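Local coordinates for uncharacterized protein MJ0764 (Methanocaldococcus jannaschii, PDB 2B8M) that is of unknown function but adopts the RmlC-like cupin double-stranded beta-helix fold and, in the crystal, pairs with a second copy through exchanged N-terminal arms, at the interface of chains A and B. Sequence-based numbering; all coordinates share one arbitrary frame. Chains: chain A/B, Hypothetical protein MJ0764.

The two contacts show in miniature how a two-fold pair in the crystal is held by exchanged arms. Their C-alpha centres lie about 34 Å apart, at opposite ends of the pair. Contact 1 takes the arm of chain A, including strand 5-8, onto strands 68-71 and 74-78 of chain B; contact 2 takes the start of the arm of chain B into chain A. A:Met2, A:Glu4 and B:His68 of contact 1 recur in contact 2 as B:Met2, B:Glu4 and A:His68, so they sample overlapping portions of the same arm-docking site, each at its own end. This suggests a genuine dimer, although the structure alone does not prove one.

Contact 1: the interface of chains A and B. Residues chain A 2, 4-7; chain B 68, 70, 74-76.
A:Glu4 slants across both B:Tyr70 and B:His68 and offers one carboxylate oxygen, OE2, to the pair. The phenol OH of B:Tyr70 donates to A:Glu4 OE2 at 2.6 Å, coming to its anti side, whereas the imidazole ND1 of B:His68 donates at 2.8 Å from the syn side. Both donors approach from the same face of the carboxylate, whose plane is turned steeply, by 76°, against the phenol ring. The imidazole hydrogen bond is nearly straight and lies close to the plane of its own ring. Two donors thus grip a single oxygen and limit rotation of the carboxylate; they would be expected to favour its charged form. The side chain of A:Glu4 reaches them from a crowded position, CG lying between the backbone N and the carbonyl carbon (chi1 68°), followed by a bend at chi2. Alongside it, pointing the same way, B:Val76 brings CG1 to 3.8 Å from A:Glu4 CB, while its other methyl, CG2, covers one face of the B:Tyr70 ring near the rim. A:Val6 packs its CG2 methyl 3.5 Å from B:Tyr70 CE1. Tip to tip with the phenol, the selenium of A:Met2 stands 3.6 Å from B:Tyr70 OH. Farther along, the backbones pair as antiparallel strands: A:Tyr7 N donates to B:Ile75 O at 2.9 Å, and B:Ile75 N returns a bond of 2.9 Å to A:Tyr7 O. Strand 5-8 thereby extends the partner's sheet beside strand 74-78, and the carboxylate clamp fixes the arm that leads into it, joining the two cupin subunits of the deposited assembly.

Contact 2: the interface of chains A and B. Residues chain A 62-63, 65, 68, 79, 82; chain B 2-4.
The A:His68 imidazole meets the flat carboxylate of B:Glu4 with an edge: the carboxylate carbon CD lies in the ring plane, and the two planes are turned 36° apart. ND1 at this edge donates to OE2, the twin of the histidine–glutamate bond at the other end of the pair. The selenium of B:Met2 stands out of the ring plane, beside the ND1–CE1 side, 4.0 Å from A:His68 CE1. The second flat group is the amide of A:Gln65, which crosses the same carboxylate with its plane turned 42° from it. As modelled, A:Gln65 OE1 lies 2.9 Å from B:Glu4 OE1, acceptor against acceptor, and A:Gln65 NE2 lies 2.9 Å from the backbone N of B:Ile3, donor against donor. The modelled amide orientation is therefore doubtful. Exchanging its oxygen and nitrogen by a half-turn would supply a donor to the carboxylate and an acceptor to the backbone N-H, so a bridge between these groups is likely. The A:Gln65 chain, extended beyond CG, carries the amide out to this position.

B:Ile3 buries 89 Å² against the partner, more than any other residue here. Its CG2, anti to the backbone N with CG1 beside that N (chi1 -71°), enters an apolar pocket where A:Pro79 CD is 3.7 Å from B:Ile3 CG2 and A:Leu62 CD1 is 3.8 Å from it. A:Val82 CG1 adds a looser contact, 4.0 Å from that same B:Ile3 CG2. The other branch ends in B:Ile3 CD1, 3.8 Å from A:Glu63 CG, crossing the aliphatic part of the glutamate at about a right angle. A:Leu62 CD1 also touches the CB methylene of B:Glu4. An apolar peg and a polar clip on adjoining residues thus seat the N-terminal arm on the neighbouring subunit, which probably positions the strand that follows for pairing.

Contact 1: the interface of chains A and B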
loop_
_atom_site.group_PDB
_atom_site.type_symbol
_atom_site.label_atom_id
_atom_site.label_comp_id
_atom_site.label_asym_id
_atom_site.label_seq_id
_atom_site.Cartn_x
_atom_site.Cartn_y
_atom_site.Cartn_z
HETATM N N MSE A 2 14.981 -13.640 -10.783
HETATM C CA MSE A 2 15.317 -12.598 -9.820
HETATM C C MSE A 2 14.807 -13.039 -8.482
HETATM O O MSE A 2 13.925 -13.911 -8.413
HETATM C CB MSE A 2 14.596 -11.315 -10.216
HETATM C CG MSE A 2 14.939 -10.894 -11.611
HETATM SE SE MSE A 2 14.161 -9.169 -11.885
HETATM C CE MSE A 2 12.243 -9.590 -11.780
ATOM N N GLU A 4 13.296 -10.850 -6.465
ATOM C CA GLU A 4 12.062 -10.102 -6.337
ATOM C C GLU A 4 11.062 -10.561 -7.381
ATOM O O GLU A 4 11.442 -11.196 -8.379
ATOM C CB GLU A 4 12.300 -8.595 -6.472
ATOM C CG GLU A 4 12.723 -8.093 -7.865
ATOM C CD GLU A 4 14.227 -7.995 -8.090
ATOM O OE1 GLU A 4 14.976 -8.890 -7.665
ATOM O OE2 GLU A 4 14.672 -7.034 -8.756
ATOM N N LYS A 5 9.796 -10.253 -7.100
ATOM C CA LYS A 5 8.691 -10.458 -8.018
ATOM C C LYS A 5 8.077 -9.089 -8.293
ATOM O O LYS A 5 7.939 -8.271 -7.380
ATOM C CB LYS A 5 7.689 -11.430 -7.379
ATOM C CG LYS A 5 6.587 -11.897 -8.295
ATOM C CD LYS A 5 5.976 -13.215 -7.791
ATOM N N VAL A 6 7.705 -8.848 -9.548
ATOM C CA VAL A 6 7.233 -7.539 -9.947
ATOM C C VAL A 6 5.773 -7.654 -10.409
ATOM O O VAL A 6 5.395 -8.613 -11.074
ATOM C CB VAL A 6 8.136 -6.989 -11.064
ATOM C CG1 VAL A 6 7.764 -5.566 -11.409
ATOM C CG2 VAL A 6 9.574 -7.023 -10.616
ATOM N N TYR A 7 4.984 -6.642 -10.058
ATOM C CA TYR A 7 3.613 -6.462 -10.489
ATOM C C TYR A 7 3.522 -5.065 -11.058
ATOM O O TYR A 7 4.233 -4.144 -10.617
ATOM C CB TYR A 7 2.664 -6.513 -9.281
ATOM C CG TYR A 7 2.745 -7.780 -8.483
ATOM C CD1 TYR A 7 3.816 -8.020 -7.595
ATOM C CD2 TYR A 7 1.738 -8.772 -8.590
ATOM C CE1 TYR A 7 3.899 -9.264 -6.855
ATOM C CE2 TYR A 7 1.801 -9.957 -7.853
ATOM C CZ TYR A 7 2.888 -10.198 -7.003
ATOM O OH TYR A 7 2.926 -11.360 -6.259
ATOM N N HIS B 68 18.543 -3.158 -9.731
ATOM C CA HIS B 68 17.415 -3.168 -10.670
ATOM C C HIS B 68 16.591 -1.898 -10.480
ATOM O O HIS B 68 16.364 -1.486 -9.334
ATOM C CB HIS B 68 16.576 -4.442 -10.493
ATOM C CG HIS B 68 17.313 -5.708 -10.825
ATOM N ND1 HIS B 68 16.964 -6.929 -10.289
ATOM C CD2 HIS B 68 18.382 -5.943 -11.617
ATOM C CE1 HIS B 68 17.782 -7.860 -10.741
ATOM N NE2 HIS B 68 18.656 -7.292 -11.544
ATOM N N TYR B 70 13.058 0.276 -10.806
ATOM C CA TYR B 70 11.603 0.144 -10.886
ATOM C C TYR B 70 10.974 1.527 -10.790
ATOM O O TYR B 70 11.383 2.329 -10.007
ATOM C CB TYR B 70 11.106 -0.750 -9.757
ATOM C CG TYR B 70 11.637 -2.150 -9.932
ATOM C CD1 TYR B 70 11.163 -2.951 -10.976
ATOM C CD2 TYR B 70 12.616 -2.675 -9.089
ATOM C CE1 TYR B 70 11.670 -4.239 -11.191
ATOM C CE2 TYR B 70 13.113 -3.969 -9.283
ATOM C CZ TYR B 70 12.614 -4.747 -10.314
ATOM O OH TYR B 70 13.133 -5.992 -10.526
ATOM N N ASN B 74 4.859 0.226 -10.387
ATOM C CA ASN B 74 5.331 -1.110 -9.970
ATOM C C ASN B 74 5.052 -1.377 -8.511
ATOM O O ASN B 74 5.144 -0.473 -7.674
ATOM C CB ASN B 74 6.848 -1.266 -10.167
ATOM C CG ASN B 74 7.264 -1.451 -11.611
ATOM O OD1 ASN B 74 8.095 -0.672 -12.100
ATOM N ND2 ASN B 74 6.738 -2.476 -12.300
ATOM N N ILE B 75 4.712 -2.626 -8.207
ATOM C CA ILE B 75 4.753 -3.134 -6.862
ATOM C C ILE B 75 5.796 -4.217 -6.896
ATOM O O ILE B 75 5.730 -5.113 -7.737
ATOM C CB ILE B 75 3.409 -3.721 -6.424
ATOM C CG1 ILE B 75 2.324 -2.672 -6.482
ATOM C CG2 ILE B 75 3.538 -4.398 -5.049
ATOM C CD1 ILE B 75 0.965 -3.228 -6.134
ATOM N N VAL B 76 6.774 -4.092 -6.012
ATOM C CA VAL B 76 7.894 -5.021 -5.985
ATOM C C VAL B 76 7.883 -5.810 -4.684
ATOM O O VAL B 76 7.930 -5.232 -3.588
ATOM C CB VAL B 76 9.248 -4.302 -6.147
ATOM C CG1 VAL B 76 10.406 -5.347 -6.128
ATOM C CG2 VAL B 76 9.301 -3.450 -7.386
#

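Contact 2: the interface of chains A and B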
loop_
_atom_site.group_PDB
_atom_site.type_symbol
_atom_site.label_atom_id
_atom_site.label_comp_id
_atom_site.label_asym_id
_atom_site.label_seq_id
_atom_site.Cartn_x
_atom_site.Cartn_y
_atom_site.Cartn_z
ATOM N N LEU A 62 -19.460 2.567 6.932
ATOM C CA LEU A 62 -19.221 1.391 7.701
ATOM C C LEU A 62 -20.397 1.150 8.625
ATOM O O LEU A 62 -20.870 2.065 9.331
ATOM C CB LEU A 62 -17.946 1.506 8.534
ATOM C CG LEU A 62 -16.637 1.748 7.805
ATOM C CD1 LEU A 62 -15.517 1.712 8.827
ATOM C CD2 LEU A 62 -16.390 0.725 6.714
ATOM N N GLU A 63 -20.884 -0.080 8.610
ATOM C CA GLU A 63 -22.002 -0.476 9.460
ATOM C C GLU A 63 -23.116 0.560 9.478
ATOM O O GLU A 63 -23.611 0.886 8.419
ATOM C CB GLU A 63 -21.521 -0.846 10.867
ATOM C CG GLU A 63 -20.616 -2.031 10.943
ATOM C CD GLU A 63 -21.288 -3.380 10.667
ATOM O OE1 GLU A 63 -22.519 -3.499 10.806
ATOM O OE2 GLU A 63 -20.574 -4.359 10.318
ATOM N N GLN A 65 -22.918 3.714 10.624
ATOM C CA GLN A 65 -22.372 5.068 10.653
ATOM C C GLN A 65 -22.864 5.874 9.467
ATOM O O GLN A 65 -23.189 5.331 8.411
ATOM C CB GLN A 65 -20.843 5.048 10.557
ATOM C CG GLN A 65 -20.116 4.269 11.638
ATOM C CD GLN A 65 -18.611 4.497 11.670
ATOM O OE1 GLN A 65 -17.949 4.778 10.649
ATOM N NE2 GLN A 65 -18.055 4.344 12.841
ATOM N N HIS A 68 -18.443 8.622 5.835
ATOM C CA HIS A 68 -17.298 9.479 6.170
ATOM C C HIS A 68 -16.447 9.693 4.922
ATOM O O HIS A 68 -16.230 8.738 4.163
ATOM C CB HIS A 68 -16.494 8.876 7.332
ATOM C CG HIS A 68 -17.256 8.795 8.624
ATOM N ND1 HIS A 68 -16.946 7.883 9.609
ATOM C CD2 HIS A 68 -18.316 9.494 9.085
ATOM C CE1 HIS A 68 -17.779 8.027 10.622
ATOM N NE2 HIS A 68 -18.625 8.992 10.332
ATOM N N PRO A 79 -11.525 -2.688 10.324
ATOM C CA PRO A 79 -11.356 -3.998 10.913
ATOM C C PRO A 79 -11.991 -5.121 10.086
ATOM O O PRO A 79 -12.914 -4.897 9.300
ATOM C CB PRO A 79 -12.047 -3.856 12.290
ATOM C CG PRO A 79 -12.171 -2.388 12.521
ATOM C CD PRO A 79 -12.279 -1.768 11.192
ATOM N N VAL A 82 -16.421 -6.314 9.123
ATOM C CA VAL A 82 -17.139 -5.053 9.195
ATOM C C VAL A 82 -17.814 -4.789 7.827
ATOM O O VAL A 82 -17.152 -4.872 6.764
ATOM C CB VAL A 82 -16.163 -3.885 9.541
ATOM C CG1 VAL A 82 -16.820 -2.518 9.378
ATOM C CG2 VAL A 82 -15.630 -4.011 10.952
HETATM N N MSE B 2 -15.120 6.116 16.148
HETATM C CA MSE B 2 -15.446 5.554 14.842
HETATM C C MSE B 2 -14.971 4.132 14.832
HETATM O O MSE B 2 -14.112 3.762 15.649
HETATM C CB MSE B 2 -14.687 6.328 13.772
HETATM C CG MSE B 2 -14.996 7.792 13.823
HETATM SE SE MSE B 2 -14.171 8.594 12.295
HETATM C CE MSE B 2 -12.266 8.310 12.692
ATOM N N ILE B 3 -15.508 3.334 13.904
ATOM C CA ILE B 3 -15.043 1.987 13.706
ATOM C C ILE B 3 -13.654 1.991 13.084
ATOM O O ILE B 3 -12.808 1.178 13.463
ATOM C CB ILE B 3 -16.055 1.221 12.803
ATOM C CG1 ILE B 3 -17.354 0.966 13.596
ATOM C CG2 ILE B 3 -15.412 -0.018 12.183
ATOM C CD1 ILE B 3 -18.564 0.561 12.741
ATOM N N GLU B 4 -13.442 2.902 12.131
ATOM C CA GLU B 4 -12.193 2.995 11.405
ATOM C C GLU B 4 -11.186 3.807 12.197
ATOM O O GLU B 4 -11.565 4.554 13.115
ATOM C CB GLU B 4 -12.391 3.619 10.020
ATOM C CG GLU B 4 -12.778 5.110 9.992
ATOM C CD GLU B 4 -14.275 5.390 9.947
ATOM O OE1 GLU B 4 -15.053 4.716 10.641
ATOM O OE2 GLU B 4 -14.684 6.344 9.249
#